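Salmonella typhimurium DB7155 bacteriophage DET7 tailspike (Bacteriophage, PDB 2V5I) binds the O-antigen polysaccharide on the Salmonella surface and hydrolyses it, serving the phage as the receptor-binding protein of its tail. Local coordinates at residues A[95-100]-A[127-132]; A[292-297]-A[316-321]; A[518-523]-A[552-557]. All blocks are in the same frame, centred on the assembly; numbering follows the deposited sequence.

How the interactions relate
All three contacts lie in one chain of the trimeric tailspike and follow one another in sequence. Interactions 1 and 2 belong to the parallel beta-helix that binds and cleaves O-antigen; their centres are 30 Å apart and their nearest atoms about 14 Å. They do not touch, and each lies in its own excursion from the helix coils: between strands 85-92 and 156-161 for interaction 1, and 290-291 and 323-330 for interaction 2. Interaction 3 is in the C-terminal intertwined part, its centre 82 Å from that of interaction 1 and 64 Å from that of interaction 2. There the Arg-554 side chain is about 13 Å from a sodium ion bound by Leu-557 carbonyl oxygens of the three subunits.

Interaction 1 (A[95-100]-A[127-132]); sequences TTPWVI and GYQPGV
Gly-127 brings its CA to 3.2 Å from the carbonyl O of Ile-100, with Val-99 CG2 beside it; its positive phi and the closeness of these neighbours both suit a residue without a side chain. Tyr-128 then pairs with Ile-100 through two backbone bonds, Ile-100 N to Tyr-128 O (2.9 Å) and Tyr-128 N to Ile-100 O (3.0 Å), an isolated antiparallel bridge of the hydrogen-bonded type. The Tyr-128 ring takes a CH-pi contact over one face from Ile-100 CG1, 4.2 Å from the ring centroid. A chi1 of 60° sets that CG1 between the backbone N and the carbonyl carbon, while CD1 reaches on toward CZ and OH; the hydroxyl itself bonds to Asp-134. This pairing ties the segment 127-132 to the end of strand 98-99, inside an insertion that leaves the parallel beta-helix after strand 85-92 and rejoins it at strand 156-161. Gln-129 lies across Pro-97 at about a right angle, its CG and amide carbon CD both 3.7 Å from Pro-97 CB, while NE2 bonds to the carbonyl of Ile-154. Rigid, apolar Pro-130 ends the contact, its CB 4.0 Å from Ile-100 CD1.

Interaction 2 (A[292-297]-A[316-321]); sequences LGSDPG and HQLPNN
Asp-295 OD2 is a buried carboxylate oxygen that holds down the other segment twice, once directly and once through water. It accepts the backbone N-H of His-316 at 2.8 Å in a nearly straight bond (168°), approached on the anti side of the carboxylate. A water molecule donates to the same OD2 and accepts from Leu-318 N, so the amides of His-316 and Leu-318, two residues apart, are held by one carboxylate oxygen, the second through the water. Salt bridges to Arg-304 (OD2) and Arg-271 (OD1) pair the buried carboxylate with positive charge. Aspartate suits the place because its short chain keeps both oxygens close to the backbone, where they can serve amides and arginines together.

CB of His-316 points away from 292-297, but its ring turns back to it, bringing CE1 to 3.2 Å from Asp-295 O, while ND1 is bonded to Asp-340. At the ring edge, a second water lies in plane with NE2 at 3.0 Å and donates to Gly-297 O. Leu-318 supplies the apolar part: its CD1 meets Ser-294 CB at 3.7 Å and also approaches Asp-295 OD1, the leucine and aspartate side chains crossing at about a right angle.

Beyond it, Asn-320 ND2 donates to Ser-294 OG at 3.0 Å, with the hydroxyl oxygen in the amide plane. The amide also spans outward, ND2 to the carbonyl of Asp-340 and OD1 to Arg-366. Pro-319 centres an inverse gamma turn before it. Both segments belong to the long loop that joins strands 290-291 and 323-330, an excursion between coils of a parallel beta-helix, pinned where it leaves and returns.

Interaction 3 (A[518-523]-A[552-557]); sequences GTVLPD and KTRMKL
The carbonyl O of Leu-521 is gripped by both terminal nitrogens of Arg-554, NH1 and NH2, each 2.8 Å away. The guanidinium meets it end-on, with the oxygen close to the guanidinium plane and both donors in the carbonyl plane. Sharing one acceptor bends the two bonds, to 140° and 142°. Arginine suits the place because it can give two N-H groups to one oxygen and still have others to offer.

NH2 also reaches Asp-523, forming a salt bridge to OD1 at 3.0 Å; the carboxylate is met on its anti side, and the two flat groups are turned only 21° from each other. On the same NE/NH2 edge a water accepts from NE and donates to that OD1 at 2.7 Å. These partners fix the rotation of the guanidinium, and NH1 has a further bond to Tyr-535 OH. Val-520 CG1 lies at 4.2 Å from NH1, a loose van der Waals contact, the two side chains crossing at about a right angle.

Lys-552 reaches the same loop by a different route. Its chain is extended beyond CG, and NZ donates to Asp-523 O at 2.9 Å from above the carbonyl plane; Val-526 O is its other acceptor. The long aliphatic chain passes Asp-523 CB on the way.

Lys-552 and Arg-554, two apart on strand 552-556, thus both point toward segment 518-523, part of the loop between strands 512-515 and 531-537. Within its chain, strand 552-556 is an outer strand of a three-stranded antiparallel sheet, next to strand 540-546, and Tyr-509 of a second subunit packs on Leu-521 and Pro-522.

Interaction 1 (A[95-100]-A[127-132])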
ATOM      1  N   THR A  95      -1.494 -14.853  40.298  1.00 13.08           N
ATOM      2  CA  THR A  95      -1.701 -16.268  40.074  1.00 13.49           C
ATOM      3  C   THR A  95      -1.089 -16.676  38.730  1.00 12.75           C
ATOM      4  O   THR A  95      -1.161 -15.921  37.732  1.00 13.82           O
ATOM      5  CB  THR A  95      -3.197 -16.601  40.102  1.00 15.18           C
ATOM      6  OG1 THR A  95      -3.769 -16.290  41.399  1.00 14.41           O
ATOM      7  CG2 THR A  95      -3.398 -18.077  39.822  1.00 19.11           C
ATOM      8  N   THR A  96      -0.566 -17.892  38.659  1.00 12.97           N
ATOM      9  CA  THR A  96      -0.077 -18.447  37.393  1.00 11.50           C
ATOM     10  C   THR A  96      -1.221 -19.377  36.916  1.00 12.93           C
ATOM     11  O   THR A  96      -1.473 -20.415  37.538  1.00 14.09           O
ATOM     12  CB  THR A  96       1.218 -19.245  37.585  1.00 12.09           C
ATOM     13  OG1 THR A  96       2.287 -18.365  37.987  1.00 13.27           O
ATOM     14  CG2 THR A  96       1.642 -19.943  36.337  1.00 12.47           C
ATOM     15  N   PRO A  97      -1.963 -18.968  35.892  1.00  9.99           N
ATOM     16  CA  PRO A  97      -3.164 -19.697  35.504  1.00 10.26           C
ATOM     17  C   PRO A  97      -2.867 -20.972  34.691  1.00  9.22           C
ATOM     18  O   PRO A  97      -1.775 -21.133  34.140  1.00 10.34           O
ATOM     19  CB  PRO A  97      -3.885 -18.667  34.605  1.00 11.52           C
ATOM     20  CG  PRO A  97      -2.818 -17.874  34.079  1.00 13.80           C
ATOM     21  CD  PRO A  97      -1.727 -17.803  35.031  1.00 13.61           C
ATOM     22  N   TRP A  98      -3.848 -21.886  34.580  1.00 11.54           N
ATOM     23  CA  TRP A  98      -3.805 -22.986  33.643  1.00 10.20           C
ATOM     24  C   TRP A  98      -4.145 -22.418  32.252  1.00 10.58           C
ATOM     25  O   TRP A  98      -5.158 -21.739  32.073  1.00 12.30           O
ATOM     26  CB  TRP A  98      -4.825 -24.043  33.969  1.00 12.27           C
ATOM     27  CG  TRP A  98      -4.511 -24.767  35.253  1.00  9.22           C
ATOM     28  CD1 TRP A  98      -5.005 -24.487  36.464  1.00 13.03           C
ATOM     29  CD2 TRP A  98      -3.620 -25.863  35.403  1.00 10.52           C
ATOM     30  NE1 TRP A  98      -4.471 -25.376  37.421  1.00 14.02           N
ATOM     31  CE2 TRP A  98      -3.610 -26.211  36.785  1.00 12.42           C
ATOM     32  CE3 TRP A  98      -2.820 -26.576  34.536  1.00 12.63           C
ATOM     33  CZ2 TRP A  98      -2.837 -27.241  37.286  1.00 17.74           C
ATOM     34  CZ3 TRP A  98      -2.018 -27.624  35.063  1.00 17.33           C
ATOM     35  CH2 TRP A  98      -2.045 -27.930  36.410  1.00 17.47           C
ATOM     36  N   VAL A  99      -3.317 -22.746  31.279  1.00  8.38           N
ATOM     37  CA  VAL A  99      -3.540 -22.270  29.910  1.00  9.29           C
ATOM     38  C   VAL A  99      -3.471 -23.409  28.899  1.00 11.24           C
ATOM     39  O   VAL A  99      -2.828 -24.424  29.140  1.00 12.56           O
ATOM     40  CB  VAL A  99      -2.501 -21.186  29.524  1.00  9.41           C
ATOM     41  CG1 VAL A  99      -2.644 -20.020  30.406  1.00 10.72           C
ATOM     42  CG2 VAL A  99      -1.098 -21.709  29.464  1.00 13.41           C
ATOM     43  N   ILE A 100      -4.151 -23.221  27.756  1.00  8.58           N
ATOM     44  CA  ILE A 100      -3.946 -24.056  26.586  1.00 10.20           C
ATOM     45  C   ILE A 100      -3.021 -23.363  25.575  1.00 11.07           C
ATOM     46  O   ILE A 100      -2.745 -22.154  25.682  1.00  9.71           O
ATOM     47  CB  ILE A 100      -5.272 -24.489  25.908  1.00  9.82           C
ATOM     48  CG1 ILE A 100      -6.063 -23.267  25.462  1.00 10.14           C
ATOM     49  CG2 ILE A 100      -6.062 -25.405  26.815  1.00 11.69           C
ATOM     50  CD1 ILE A 100      -7.168 -23.546  24.464  1.00 11.75           C
ATOM     51  N   GLY A 127       0.425 -18.906  25.911  1.00 10.38           N
ATOM     52  CA  GLY A 127      -0.869 -19.586  25.904  1.00  9.47           C
ATOM     53  C   GLY A 127      -1.962 -18.733  26.487  1.00  9.45           C
ATOM     54  O   GLY A 127      -1.753 -17.564  26.817  1.00  9.69           O
ATOM     55  N   TYR A 128      -3.171 -19.282  26.533  1.00  7.57           N
ATOM     56  CA  TYR A 128      -4.272 -18.531  27.144  1.00  7.21           C
ATOM     57  C   TYR A 128      -5.246 -19.433  27.907  1.00  7.78           C
ATOM     58  O   TYR A 128      -5.367 -20.643  27.651  1.00  9.24           O
ATOM     59  CB  TYR A 128      -5.027 -17.701  26.077  1.00  8.05           C
ATOM     60  CG  TYR A 128      -5.754 -18.522  25.022  1.00  8.79           C
ATOM     61  CD1 TYR A 128      -5.054 -19.041  23.885  1.00 10.09           C
ATOM     62  CD2 TYR A 128      -7.089 -18.861  25.144  1.00 11.85           C
ATOM     63  CE1 TYR A 128      -5.711 -19.759  22.916  1.00 10.58           C
ATOM     64  CE2 TYR A 128      -7.725 -19.623  24.192  1.00 10.57           C
ATOM     65  CZ  TYR A 128      -7.045 -20.098  23.070  1.00  9.49           C
ATOM     66  OH  TYR A 128      -7.678 -20.843  22.088  1.00 11.59           O
ATOM     67  N   GLN A 129      -5.925 -18.805  28.853  1.00  8.89           N
ATOM     68  CA  GLN A 129      -6.967 -19.471  29.645  1.00  8.95           C
ATOM     69  C   GLN A 129      -8.194 -19.768  28.792  1.00 11.20           C
ATOM     70  O   GLN A 129      -8.748 -18.859  28.171  1.00 11.09           O
ATOM     71  CB  GLN A 129      -7.387 -18.606  30.810  1.00  9.06           C
ATOM     72  CG  GLN A 129      -6.284 -18.317  31.832  1.00  8.78           C
ATOM     73  CD  GLN A 129      -6.607 -17.113  32.677  1.00 11.23           C
ATOM     74  OE1 GLN A 129      -7.448 -17.172  33.556  1.00 12.55           O
ATOM     75  NE2 GLN A 129      -5.903 -15.990  32.420  1.00 10.12           N
ATOM     76  N   PRO A 130      -8.582 -21.028  28.670  1.00 10.32           N
ATOM     77  CA  PRO A 130      -9.672 -21.383  27.773  1.00 12.61           C
ATOM     78  C   PRO A 130     -11.033 -20.994  28.331  1.00 13.83           C
ATOM     79  O   PRO A 130     -11.199 -20.821  29.521  1.00 13.62           O
ATOM     80  CB  PRO A 130      -9.528 -22.904  27.634  1.00 11.80           C
ATOM     81  CG  PRO A 130      -8.956 -23.331  28.891  1.00 13.02           C
ATOM     82  CD  PRO A 130      -8.028 -22.223  29.344  1.00 11.13           C
ATOM     83  N   GLY A 131     -12.008 -20.795  27.437  1.00 13.62           N
ATOM     84  CA  GLY A 131     -13.365 -20.429  27.850  1.00 15.36           C
ATOM     85  C   GLY A 131     -14.396 -20.801  26.796  1.00 13.20           C
ATOM     86  O   GLY A 131     -14.147 -21.626  25.933  1.00 13.55           O
ATOM     87  N   VAL A 132     -15.548 -20.149  26.893  1.00 16.21           N
ATOM     88  CA  VAL A 132     -16.731 -20.575  26.121  1.00 17.36           C
ATOM     89  C   VAL A 132     -16.458 -20.596  24.614  1.00 18.25           C
ATOM     90  O   VAL A 132     -16.892 -21.502  23.919  1.00 18.64           O
ATOM     91  CB  VAL A 132     -17.966 -19.761  26.481  1.00 18.51           C
ATOM     92  CG1 VAL A 132     -18.343 -20.028  27.970  1.00 19.00           C
ATOM     93  CG2 VAL A 132     -17.778 -18.308  26.267  1.00 21.86           C
TER

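Interaction 2 (A[292-297]-A[316-321])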
ATOM      1  N   LEU A 292     -14.795  -6.623  12.431  1.00  9.22           N
ATOM      2  CA  LEU A 292     -15.324  -5.272  12.360  1.00 10.09           C
ATOM      3  C   LEU A 292     -16.836  -5.111  12.164  1.00 11.79           C
ATOM      4  O   LEU A 292     -17.324  -4.025  11.851  1.00 13.06           O
ATOM      5  CB  LEU A 292     -14.559  -4.432  11.314  1.00  9.72           C
ATOM      6  CG  LEU A 292     -13.018  -4.520  11.384  1.00 11.10           C
ATOM      7  CD1 LEU A 292     -12.387  -3.657  10.317  1.00 12.30           C
ATOM      8  CD2 LEU A 292     -12.516  -4.158  12.748  1.00  9.93           C
ATOM      9  N   GLY A 293     -17.550  -6.187  12.372  1.00 12.63           N
ATOM     10  CA  GLY A 293     -18.986  -6.166  12.268  1.00 11.77           C
ATOM     11  C   GLY A 293     -19.661  -5.443  13.404  1.00 10.25           C
ATOM     12  O   GLY A 293     -19.081  -5.236  14.442  1.00 10.25           O
ATOM     13  N   SER A 294     -20.947  -5.127  13.234  1.00 10.00           N
ATOM     14  CA  SER A 294     -21.714  -4.429  14.238  1.00  8.85           C
ATOM     15  C   SER A 294     -22.851  -5.280  14.829  1.00 11.33           C
ATOM     16  O   SER A 294     -23.239  -5.085  15.976  1.00 12.47           O
ATOM     17  CB  SER A 294     -22.366  -3.226  13.574  1.00  9.92           C
ATOM     18  OG  SER A 294     -21.400  -2.256  13.172  1.00 12.80           O
ATOM     19  N   ASP A 295     -23.432  -6.153  14.012  1.00 11.28           N
ATOM     20  CA  ASP A 295     -24.553  -6.952  14.427  1.00 10.54           C
ATOM     21  C   ASP A 295     -24.169  -8.419  14.629  1.00 11.19           C
ATOM     22  O   ASP A 295     -23.501  -8.997  13.771  1.00 14.11           O
ATOM     23  CB  ASP A 295     -25.738  -6.798  13.424  1.00  9.36           C
ATOM     24  CG  ASP A 295     -26.416  -5.463  13.469  1.00 11.05           C
ATOM     25  OD1 ASP A 295     -26.695  -4.903  14.566  1.00 10.50           O
ATOM     26  OD2 ASP A 295     -26.678  -4.901  12.340  1.00 10.77           O
ATOM     27  N   PRO A 296     -24.618  -9.040  15.723  1.00 13.31           N
ATOM     28  CA  PRO A 296     -24.201 -10.429  15.980  1.00 15.31           C
ATOM     29  C   PRO A 296     -24.908 -11.456  15.115  1.00 16.83           C
ATOM     30  O   PRO A 296     -26.105 -11.298  14.788  1.00 18.54           O
ATOM     31  CB  PRO A 296     -24.613 -10.669  17.422  1.00 15.91           C
ATOM     32  CG  PRO A 296     -25.686  -9.764  17.665  1.00 15.83           C
ATOM     33  CD  PRO A 296     -25.520  -8.538  16.769  1.00 13.11           C
ATOM     34  N   GLY A 297     -24.175 -12.508  14.800  1.00 19.50           N
ATOM     35  CA  GLY A 297     -24.685 -13.563  13.938  1.00 20.18           C
ATOM     36  C   GLY A 297     -25.910 -14.250  14.513  1.00 20.85           C
ATOM     37  O   GLY A 297     -26.879 -14.468  13.795  1.00 20.19           O
ATOM     38  N   HIS A 316     -27.149  -6.266   9.943  1.00 11.89           N
ATOM     39  CA  HIS A 316     -25.996  -6.378   9.063  1.00 10.51           C
ATOM     40  C   HIS A 316     -25.913  -5.225   8.037  1.00 10.63           C
ATOM     41  O   HIS A 316     -25.075  -5.269   7.147  1.00 11.67           O
ATOM     42  CB  HIS A 316     -25.861  -7.759   8.416  1.00 10.63           C
ATOM     43  CG  HIS A 316     -25.733  -8.869   9.414  1.00 12.82           C
ATOM     44  ND1 HIS A 316     -24.719  -8.934  10.343  1.00 14.04           N
ATOM     45  CD2 HIS A 316     -26.509  -9.955   9.622  1.00 14.15           C
ATOM     46  CE1 HIS A 316     -24.878 -10.026  11.080  1.00 18.25           C
ATOM     47  NE2 HIS A 316     -25.963 -10.665  10.661  1.00 16.64           N
ATOM     48  N   GLN A 317     -26.776  -4.222   8.179  1.00  9.80           N
ATOM     49  CA  GLN A 317     -26.809  -3.081   7.238  1.00 10.05           C
ATOM     50  C   GLN A 317     -26.507  -1.708   7.900  1.00  9.89           C
ATOM     51  O   GLN A 317     -26.805  -0.675   7.318  1.00 10.01           O
ATOM     52  CB  GLN A 317     -28.136  -3.060   6.446  1.00 11.86           C
ATOM     53  CG  GLN A 317     -28.337  -4.355   5.701  1.00 12.41           C
ATOM     54  CD  GLN A 317     -29.401  -4.284   4.645  1.00 20.70           C
ATOM     55  OE1 GLN A 317     -29.709  -3.217   4.126  1.00 22.33           O
ATOM     56  NE2 GLN A 317     -29.977  -5.439   4.322  1.00 20.41           N
ATOM     57  N   LEU A 318     -25.942  -1.680   9.103  1.00  9.44           N
ATOM     58  CA  LEU A 318     -25.606  -0.396   9.722  1.00  9.77           C
ATOM     59  C   LEU A 318     -24.541   0.359   8.939  1.00 10.52           C
ATOM     60  O   LEU A 318     -23.626  -0.265   8.385  1.00  8.06           O
ATOM     61  CB  LEU A 318     -25.161  -0.553  11.161  1.00  9.43           C
ATOM     62  CG  LEU A 318     -26.272  -0.927  12.165  1.00  8.40           C
ATOM     63  CD1 LEU A 318     -25.597  -1.349  13.484  1.00 10.72           C
ATOM     64  CD2 LEU A 318     -27.288   0.166  12.387  1.00 10.20           C
ATOM     65  N   PRO A 319     -24.661   1.690   8.899  1.00 11.01           N
ATOM     66  CA  PRO A 319     -23.607   2.534   8.258  1.00 10.13           C
ATOM     67  C   PRO A 319     -22.412   2.762   9.171  1.00  8.85           C
ATOM     68  O   PRO A 319     -22.151   3.871   9.658  1.00 10.39           O
ATOM     69  CB  PRO A 319     -24.371   3.814   7.962  1.00  9.97           C
ATOM     70  CG  PRO A 319     -25.266   3.936   9.100  1.00 11.61           C
ATOM     71  CD  PRO A 319     -25.760   2.529   9.406  1.00 12.58           C
ATOM     72  N   ASN A 320     -21.693   1.667   9.457  1.00  9.29           N
ATOM     73  CA  ASN A 320     -20.632   1.709  10.444  1.00  7.88           C
ATOM     74  C   ASN A 320     -19.476   2.557  10.024  1.00  8.34           C
ATOM     75  O   ASN A 320     -18.804   3.149  10.858  1.00  9.87           O
ATOM     76  CB  ASN A 320     -20.257   0.313  10.975  1.00 10.08           C
ATOM     77  CG  ASN A 320     -20.194  -0.764   9.898  1.00 14.18           C
ATOM     78  OD1 ASN A 320     -19.952  -0.486   8.745  1.00 11.11           O
ATOM     79  ND2 ASN A 320     -20.441  -2.022  10.294  1.00 12.57           N
ATOM     80  N   ASN A 321     -19.234   2.587   8.714  1.00  9.28           N
ATOM     81  CA  ASN A 321     -18.288   3.509   8.096  1.00 10.41           C
ATOM     82  C   ASN A 321     -16.894   3.569   8.711  1.00 10.77           C
ATOM     83  O   ASN A 321     -16.308   4.684   8.874  1.00 13.11           O
ATOM     84  CB  ASN A 321     -18.879   4.930   8.070  1.00 11.16           C
ATOM     85  CG  ASN A 321     -18.229   5.803   6.960  1.00 18.67           C
ATOM     86  OD1 ASN A 321     -17.677   5.282   5.959  1.00 20.49           O
ATOM     87  ND2 ASN A 321     -18.205   7.094   7.188  1.00 17.23           N
TER
HETATM   88  O   HOH W   1     -24.644  -3.848  10.691  1.00 12.85           O
HETATM   89  O   HOH W   2     -27.437 -13.065  11.648  1.00 32.87           O

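Interaction 3 (A[518-523]-A[552-557])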
ATOM      1  N   GLY A 518     -22.110 -32.579 -42.176  1.00 13.08           N
ATOM      2  CA  GLY A 518     -22.014 -33.824 -42.920  1.00 12.78           C
ATOM      3  C   GLY A 518     -23.367 -34.410 -43.283  1.00 16.30           C
ATOM      4  O   GLY A 518     -23.440 -35.397 -44.009  1.00 17.54           O
ATOM      5  N   THR A 519     -24.411 -33.805 -42.735  1.00 16.92           N
ATOM      6  CA  THR A 519     -25.811 -34.189 -42.984  1.00 18.58           C
ATOM      7  C   THR A 519     -26.615 -33.030 -43.605  1.00 16.80           C
ATOM      8  O   THR A 519     -26.229 -31.866 -43.535  1.00 13.96           O
ATOM      9  CB  THR A 519     -26.497 -34.582 -41.662  1.00 19.20           C
ATOM     10  OG1 THR A 519     -26.383 -33.513 -40.709  1.00 25.49           O
ATOM     11  CG2 THR A 519     -25.837 -35.805 -41.052  1.00 25.81           C
ATOM     12  N   VAL A 520     -27.754 -33.352 -44.207  1.00 15.49           N
ATOM     13  CA  VAL A 520     -28.587 -32.331 -44.832  1.00 14.07           C
ATOM     14  C   VAL A 520     -29.131 -31.354 -43.781  1.00 13.99           C
ATOM     15  O   VAL A 520     -29.734 -31.761 -42.795  1.00 16.21           O
ATOM     16  CB  VAL A 520     -29.785 -32.999 -45.628  1.00 15.04           C
ATOM     17  CG1 VAL A 520     -30.681 -31.948 -46.193  1.00 16.55           C
ATOM     18  CG2 VAL A 520     -29.219 -33.858 -46.723  1.00 16.32           C
ATOM     19  N   LEU A 521     -28.884 -30.068 -43.974  1.00 12.21           N
ATOM     20  CA  LEU A 521     -29.287 -29.065 -43.009  1.00 12.48           C
ATOM     21  C   LEU A 521     -30.754 -28.750 -43.127  1.00 13.25           C
ATOM     22  O   LEU A 521     -31.228 -28.484 -44.232  1.00 15.55           O
ATOM     23  CB  LEU A 521     -28.524 -27.760 -43.184  1.00 14.02           C
ATOM     24  CG  LEU A 521     -27.151 -27.680 -42.637  1.00 18.00           C
ATOM     25  CD1 LEU A 521     -26.529 -26.349 -43.078  1.00 13.87           C
ATOM     26  CD2 LEU A 521     -27.160 -27.822 -41.147  1.00 12.22           C
ATOM     27  N   PRO A 522     -31.455 -28.642 -41.986  1.00 12.43           N
ATOM     28  CA  PRO A 522     -32.781 -28.076 -42.014  1.00 13.25           C
ATOM     29  C   PRO A 522     -32.745 -26.557 -42.309  1.00 12.74           C
ATOM     30  O   PRO A 522     -31.691 -25.907 -42.149  1.00 11.84           O
ATOM     31  CB  PRO A 522     -33.307 -28.412 -40.605  1.00 14.49           C
ATOM     32  CG  PRO A 522     -32.153 -28.316 -39.768  1.00 16.25           C
ATOM     33  CD  PRO A 522     -31.034 -28.953 -40.605  1.00 13.14           C
ATOM     34  N   ASP A 523     -33.888 -25.972 -42.705  1.00 14.54           N
ATOM     35  CA  ASP A 523     -33.972 -24.539 -42.962  1.00 15.99           C
ATOM     36  C   ASP A 523     -33.438 -23.648 -41.843  1.00 15.76           C
ATOM     37  O   ASP A 523     -32.827 -22.600 -42.116  1.00 14.59           O
ATOM     38  CB  ASP A 523     -35.437 -24.131 -43.232  1.00 17.10           C
ATOM     39  CG  ASP A 523     -35.881 -24.376 -44.663  1.00 23.55           C
ATOM     40  OD1 ASP A 523     -35.133 -25.046 -45.444  1.00 25.07           O
ATOM     41  OD2 ASP A 523     -37.006 -23.912 -45.015  1.00 26.10           O
ATOM     42  N   LYS A 552     -35.437 -18.716 -47.996  1.00 13.45           N
ATOM     43  CA  LYS A 552     -34.278 -19.592 -48.000  1.00 14.84           C
ATOM     44  C   LYS A 552     -34.278 -20.444 -49.241  1.00 14.19           C
ATOM     45  O   LYS A 552     -35.360 -20.886 -49.746  1.00 15.67           O
ATOM     46  CB  LYS A 552     -34.306 -20.441 -46.723  1.00 14.71           C
ATOM     47  CG  LYS A 552     -34.144 -19.580 -45.495  1.00 17.40           C
ATOM     48  CD  LYS A 552     -34.152 -20.348 -44.202  1.00 17.71           C
ATOM     49  CE  LYS A 552     -34.160 -19.396 -42.992  1.00 14.96           C
ATOM     50  NZ  LYS A 552     -34.185 -20.113 -41.718  1.00 15.55           N
ATOM     51  N   THR A 553     -33.093 -20.724 -49.757  1.00 12.69           N
ATOM     52  CA  THR A 553     -32.934 -21.539 -50.900  1.00 12.39           C
ATOM     53  C   THR A 553     -31.714 -22.444 -50.749  1.00 13.55           C
ATOM     54  O   THR A 553     -30.827 -22.149 -49.926  1.00 13.21           O
ATOM     55  CB  THR A 553     -32.872 -20.658 -52.180  1.00 15.12           C
ATOM     56  OG1 THR A 553     -33.076 -21.459 -53.336  1.00 18.02           O
ATOM     57  CG2 THR A 553     -31.525 -19.940 -52.325  1.00 13.83           C
ATOM     58  N   ARG A 554     -31.665 -23.516 -51.541  1.00 11.65           N
ATOM     59  CA  ARG A 554     -30.593 -24.481 -51.549  1.00 11.21           C
ATOM     60  C   ARG A 554     -29.994 -24.551 -52.950  1.00 12.90           C
ATOM     61  O   ARG A 554     -30.720 -24.700 -53.955  1.00 13.97           O
ATOM     62  CB  ARG A 554     -31.112 -25.879 -51.163  1.00 10.94           C
ATOM     63  CG  ARG A 554     -31.636 -25.943 -49.743  1.00 11.96           C
ATOM     64  CD  ARG A 554     -32.488 -27.192 -49.456  1.00 14.81           C
ATOM     65  NE  ARG A 554     -33.080 -27.086 -48.123  1.00 15.25           N
ATOM     66  CZ  ARG A 554     -32.463 -27.397 -46.984  1.00 18.01           C
ATOM     67  NH1 ARG A 554     -31.222 -27.891 -46.980  1.00 13.97           N
ATOM     68  NH2 ARG A 554     -33.115 -27.223 -45.829  1.00 17.99           N
ATOM     69  N   MET A 555     -28.682 -24.414 -53.010  1.00 10.61           N
ATOM     70  CA  MET A 555     -27.917 -24.423 -54.249  1.00 11.87           C
ATOM     71  C   MET A 555     -26.820 -25.474 -54.232  1.00 11.70           C
ATOM     72  O   MET A 555     -25.981 -25.515 -53.314  1.00 13.09           O
ATOM     73  CB  MET A 555     -27.227 -23.058 -54.445  1.00 12.78           C
ATOM     74  CG  MET A 555     -28.174 -21.890 -54.448  1.00 16.10           C
ATOM     75  SD  MET A 555     -27.417 -20.361 -55.020  1.00 17.74           S
ATOM     76  CE  MET A 555     -28.609 -19.141 -54.476  1.00 15.23           C
ATOM     77  N   LYS A 556     -26.802 -26.311 -55.262  1.00 11.17           N
ATOM     78  CA  LYS A 556     -25.755 -27.299 -55.432  1.00 11.48           C
ATOM     79  C   LYS A 556     -24.520 -26.686 -56.039  1.00 11.59           C
ATOM     80  O   LYS A 556     -24.597 -26.063 -57.092  1.00 11.71           O
ATOM     81  CB  LYS A 556     -26.237 -28.425 -56.298  1.00 13.71           C
ATOM     82  CG  LYS A 556     -25.339 -29.586 -56.342  1.00 14.63           C
ATOM     83  CD  LYS A 556     -25.936 -30.658 -57.203  1.00 18.02           C
ATOM     84  CE  LYS A 556     -25.071 -31.851 -57.299  1.00 26.61           C
ATOM     85  NZ  LYS A 556     -25.621 -32.738 -58.370  1.00 30.21           N
ATOM     86  N   LEU A 557     -23.384 -26.878 -55.370  1.00 10.45           N
ATOM     87  CA  LEU A 557     -22.104 -26.216 -55.757  1.00 10.60           C
ATOM     88  C   LEU A 557     -21.136 -27.134 -56.479  1.00 12.73           C
ATOM     89  O   LEU A 557     -20.296 -26.669 -57.234  1.00 13.71           O
ATOM     90  CB  LEU A 557     -21.405 -25.618 -54.548  1.00 11.60           C
ATOM     91  CG  LEU A 557     -22.181 -24.617 -53.664  1.00  9.25           C
ATOM     92  CD1 LEU A 557     -21.230 -23.847 -52.734  1.00 11.79           C
ATOM     93  CD2 LEU A 557     -22.962 -23.650 -54.520  1.00 12.34           C
TER
HETATM   94  O   HOH W   3     -35.759 -25.774 -47.942  0.50 19.57           O